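Local structure of beta-N-acetylhexosaminidase (Beutenbergia cavernae, 5BU9) at residues Q86-P91 with S124-N129; D95-L100 with T115-E120. The protein probably hydrolyses terminal non-reducing N-acetyl-D-hexosamine residues from N-acetyl-beta-D-hexosaminides, as a member of glycosyl hydrolase family 3. All blocks are in the same frame, centred on the assembly; numbering follows the deposited sequence.

Contact 1 and contact 2 are close neighbours in the fold, with their centres about 10 Å apart. The chain between the two halves of contact 1 contains both halves of contact 2. The two meet directly through Gln86, whose OE1 is 3.0 Å from Ile96 N, a probable hydrogen bond. Arg89 CG also packs against Asp95 OD1 at 3.7 Å. Helix 107-123 links them further: it carries Trp117 of contact 2 and ends just before Ser124 of contact 1. Both contacts belong to the TIM-barrel domain; in such barrels the active site lies at the C-terminal ends of the strands.

Contact 1 of 2, residues Q86-P91 with S124-N129; sequences QVLRGP and SGINLN
Leu88 meets Ile126 with no flat group at the interface itself. The flat group beside Leu88 is the side-chain amide of Gln86. Its NE2 donates to Leu88 O over 3.0 Å, with the acceptor close to the amide plane. The N-H is nearly straight to the oxygen (162°), but it reaches that oxygen tilted from the plane of the carbonyl. Leu88 O thus takes two bonds, from Gln86 NE2 and Gln80 NE2; Gln86 NE2 also bonds Ser94 O. The side chain of Leu88 points across the contact. With CG anti to the carbonyl carbon (chi1 -63°), its CD1 is carried to Ile126. Leu88 and Ile126 reach toward each other tip to tip, with Leu88 CD1 3.8 Å from Ile126 CG1. Ile126 CD1 is a little farther, at 4.2 Å from Leu88 CD1. The contact is small and buried. It joins the loop after strand 85-86 to the link between helix 107-123 and strand 128-129 of the TIM-barrel domain. That helix ends in a Schellman motif: Gly125 takes positive phi, and Ile126 N turns back to Leu121 O. Ser124 OG lies 4.0 Å from Leu88 CD1, but the serine has two conformers, so this approach is doubtful. In the same conformer OG bonds Leu121 O. The side chain of Leu121 touches both Leu88 and Ile126.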
# COMPACT_ATOMS: atom_id res chain seq x y z
N GLN A 86 8.05 4.13 -10.99
CA GLN A 86 7.79 2.95 -11.79
C GLN A 86 8.90 1.96 -11.46
O GLN A 86 10.01 2.08 -11.98
CB GLN A 86 7.75 3.27 -13.30
CG GLN A 86 7.32 2.05 -14.17
CD GLN A 86 7.33 2.31 -15.66
OE1 GLN A 86 7.14 3.44 -16.10
NE2 GLN A 86 7.55 1.25 -16.45
N VAL A 87 8.62 1.01 -10.57
CA VAL A 87 9.68 0.14 -10.11
C VAL A 87 10.11 -0.79 -11.26
O VAL A 87 11.28 -1.09 -11.42
CB VAL A 87 9.26 -0.69 -8.90
CG1 VAL A 87 10.29 -1.81 -8.66
CG2 VAL A 87 9.08 0.21 -7.64
N LEU A 88 9.15 -1.23 -12.06
CA LEU A 88 9.44 -2.26 -13.06
C LEU A 88 9.51 -1.65 -14.45
O LEU A 88 8.51 -1.16 -15.00
CB LEU A 88 8.39 -3.38 -12.99
CG LEU A 88 8.39 -4.13 -11.64
CD1 LEU A 88 7.28 -5.17 -11.58
CD2 LEU A 88 9.76 -4.77 -11.34
N ARG A 89 10.69 -1.72 -15.02
CA ARG A 89 10.97 -1.09 -16.30
C ARG A 89 11.77 -2.05 -17.15
O ARG A 89 12.24 -3.06 -16.64
CB ARG A 89 11.72 0.24 -16.09
CG ARG A 89 11.36 1.34 -17.08
CD ARG A 89 12.33 2.49 -17.01
NE ARG A 89 12.49 2.95 -15.64
CZ ARG A 89 11.64 3.77 -15.02
NH1 ARG A 89 11.87 4.15 -13.75
NH2 ARG A 89 10.56 4.20 -15.67
N GLY A 90 11.92 -1.76 -18.44
CA GLY A 90 12.79 -2.57 -19.29
C GLY A 90 12.03 -3.43 -20.28
O GLY A 90 10.87 -3.14 -20.58
N PRO A 91 12.67 -4.51 -20.78
CA PRO A 91 12.06 -5.37 -21.81
C PRO A 91 10.68 -5.92 -21.43
O PRO A 91 10.54 -6.64 -20.43
CB PRO A 91 13.09 -6.50 -21.98
CG PRO A 91 14.40 -5.82 -21.61
CD PRO A 91 14.05 -4.92 -20.46
N SER A 124 4.51 -10.54 -15.22
CA SER A 124 5.73 -10.63 -14.42
C SER A 124 5.41 -11.15 -13.01
O SER A 124 6.26 -11.10 -12.12
CB SER A 124 6.44 -9.28 -14.33
OG SER A 124 5.74 -8.38 -13.48
N GLY A 125 4.18 -11.64 -12.82
CA GLY A 125 3.78 -12.24 -11.54
C GLY A 125 3.25 -11.30 -10.46
O GLY A 125 2.97 -11.71 -9.32
N ILE A 126 3.13 -10.02 -10.79
CA ILE A 126 2.57 -9.02 -9.89
C ILE A 126 1.05 -9.19 -9.88
O ILE A 126 0.45 -9.33 -10.95
CB ILE A 126 2.95 -7.59 -10.34
CG1 ILE A 126 4.46 -7.42 -10.33
CG2 ILE A 126 2.17 -6.50 -9.54
CD1 ILE A 126 5.06 -7.53 -8.96
N ASN A 127 0.40 -9.16 -8.71
CA ASN A 127 -1.07 -9.14 -8.67
C ASN A 127 -1.61 -8.00 -7.84
O ASN A 127 -2.81 -7.88 -7.66
CB ASN A 127 -1.64 -10.47 -8.16
CG ASN A 127 -1.10 -10.86 -6.79
OD1 ASN A 127 -0.66 -10.02 -6.01
ND2 ASN A 127 -1.07 -12.17 -6.53
N LEU A 128 -0.73 -7.15 -7.31
CA LEU A 128 -1.20 -5.98 -6.58
C LEU A 128 -0.35 -4.78 -6.94
O LEU A 128 0.88 -4.86 -6.88
CB LEU A 128 -1.19 -6.22 -5.07
CG LEU A 128 -1.83 -5.10 -4.26
CD1 LEU A 128 -3.33 -4.96 -4.62
CD2 LEU A 128 -1.64 -5.34 -2.77
N ASN A 129 -1.00 -3.69 -7.36
CA ASN A 129 -0.29 -2.43 -7.62
C ASN A 129 -0.55 -1.45 -6.48
O ASN A 129 -1.70 -1.17 -6.14
CB ASN A 129 -0.75 -1.84 -8.97
CG ASN A 129 0.22 -0.78 -9.52
OD1 ASN A 129 1.22 -0.46 -8.90
ND2 ASN A 129 -0.10 -0.23 -10.71

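Contact 2 of 2, residues D95-L100 with T115-E120; sequences DIPTAL and TTWGAE
Ile96 and Trp117 each hold a gamma carbon anti to the carbonyl carbon: CG1 of Ile96 (chi1 -52°) and CG of Trp117 (chi1 -58°). The isoleucine torsion leaves CG2 anti to the backbone N and turns that methyl onto one face of the indole. Ile96 CG2 sits 3.5 Å from the centroid of the six-membered ring of Trp117, only 3° off its normal. This is a CH-pi contact over the face. The other branch covers the pyrrole part of the ring system. Ile96 CG1 lies 3.9 Å from Trp117 NE1, and Ile96 CD1 is 3.9 Å from Trp117 CG. Ile96 CD1 also reaches back to the root of the tryptophan, 4.0 Å from Trp117 CB. Pro97 adds a second apolar touch, with CD 3.8 Å from Trp117 CZ2, approaching the ring obliquely. No hydrogen bond crosses between the segments. Gln102, on helix 99-102, touches both Ile96 and Trp117, and Ser94 also lies against the tryptophan. Without the indole, as with an alanine here, both branches of Ile96 would probably lose the ring they cover, and a gap would open beside Pro97. Helix 107-123, which carries Trp117, lies in the connection between the parallel neighbours 75-82 and 128-129, a beta-alpha-beta crossover of the TIM-barrel fold that also contains strand 85-86 and helix 99-102.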
# COMPACT_ATOMS: atom_id res chain seq x y z
N ASP A 95 6.93 2.44 -20.93
CA ASP A 95 7.39 3.59 -20.16
C ASP A 95 6.13 4.37 -19.83
O ASP A 95 5.61 5.10 -20.67
CB ASP A 95 8.42 4.45 -20.92
CG ASP A 95 9.79 3.75 -21.10
OD1 ASP A 95 10.33 3.20 -20.11
OD2 ASP A 95 10.32 3.74 -22.24
N ILE A 96 5.66 4.20 -18.60
CA ILE A 96 4.41 4.76 -18.14
C ILE A 96 4.60 6.24 -17.79
O ILE A 96 5.50 6.56 -17.05
CB ILE A 96 3.90 3.98 -16.94
CG1 ILE A 96 3.86 2.48 -17.27
CG2 ILE A 96 2.53 4.46 -16.56
CD1 ILE A 96 3.51 1.59 -16.05
N PRO A 97 3.74 7.13 -18.32
CA PRO A 97 3.83 8.57 -18.01
C PRO A 97 3.52 8.88 -16.55
O PRO A 97 3.02 8.01 -15.84
CB PRO A 97 2.79 9.20 -18.96
CG PRO A 97 1.98 8.07 -19.51
CD PRO A 97 2.79 6.85 -19.41
N THR A 98 3.84 10.10 -16.09
CA THR A 98 3.50 10.55 -14.74
C THR A 98 1.98 10.50 -14.63
O THR A 98 1.30 10.59 -15.65
CB THR A 98 3.98 12.01 -14.47
OG1 THR A 98 3.33 12.91 -15.38
CG2 THR A 98 5.48 12.14 -14.66
N ALA A 99 1.47 10.33 -13.40
CA ALA A 99 0.03 10.39 -13.17
C ALA A 99 -0.51 11.73 -13.64
O ALA A 99 -1.67 11.83 -14.05
CB ALA A 99 -0.30 10.16 -11.68
N LEU A 100 0.32 12.77 -13.58
CA LEU A 100 -0.16 14.10 -13.98
C LEU A 100 -0.48 14.08 -15.47
O LEU A 100 -1.57 14.52 -15.88
CB LEU A 100 0.85 15.20 -13.65
CG LEU A 100 0.43 16.61 -14.09
CD1 LEU A 100 -0.93 16.99 -13.52
CD2 LEU A 100 1.49 17.63 -13.71
N THR A 115 -4.86 -0.98 -18.81
CA THR A 115 -5.08 -2.41 -19.06
C THR A 115 -3.79 -3.03 -19.59
O THR A 115 -3.37 -4.12 -19.19
CB THR A 115 -6.22 -2.63 -20.06
OG1 THR A 115 -7.41 -2.00 -19.57
CG2 THR A 115 -6.47 -4.12 -20.28
N THR A 116 -3.16 -2.32 -20.51
CA THR A 116 -1.89 -2.74 -21.07
C THR A 116 -0.85 -2.82 -19.96
O THR A 116 -0.17 -3.84 -19.83
CB THR A 116 -1.43 -1.78 -22.16
OG1 THR A 116 -2.45 -1.70 -23.16
CG2 THR A 116 -0.12 -2.24 -22.78
N TRP A 117 -0.73 -1.77 -19.15
CA TRP A 117 0.29 -1.71 -18.07
C TRP A 117 0.06 -2.85 -17.09
O TRP A 117 0.99 -3.51 -16.65
CB TRP A 117 0.24 -0.37 -17.33
CG TRP A 117 0.46 0.76 -18.25
CD1 TRP A 117 1.13 0.72 -19.44
CD2 TRP A 117 -0.03 2.10 -18.11
NE1 TRP A 117 1.11 1.96 -20.03
CE2 TRP A 117 0.40 2.82 -19.24
CE3 TRP A 117 -0.78 2.76 -17.13
CZ2 TRP A 117 0.11 4.18 -19.41
CZ3 TRP A 117 -1.06 4.10 -17.31
CH2 TRP A 117 -0.63 4.79 -18.44
N GLY A 118 -1.20 -3.08 -16.76
CA GLY A 118 -1.56 -4.19 -15.90
C GLY A 118 -1.19 -5.56 -16.44
O GLY A 118 -0.75 -6.41 -15.65
N ALA A 119 -1.35 -5.77 -17.75
CA ALA A 119 -1.05 -7.06 -18.39
C ALA A 119 0.45 -7.40 -18.25
O ALA A 119 0.84 -8.55 -18.06
CB ALA A 119 -1.47 -7.04 -19.87
N GLU A 120 1.28 -6.36 -18.34
CA GLU A 120 2.71 -6.48 -18.18
C GLU A 120 3.01 -6.85 -16.73
O GLU A 120 3.81 -7.73 -16.47
CB GLU A 120 3.41 -5.18 -18.59
CG GLU A 120 3.09 -4.71 -20.01
CD GLU A 120 3.51 -3.26 -20.27
OE1 GLU A 120 3.86 -2.56 -19.29
OE2 GLU A 120 3.47 -2.81 -21.43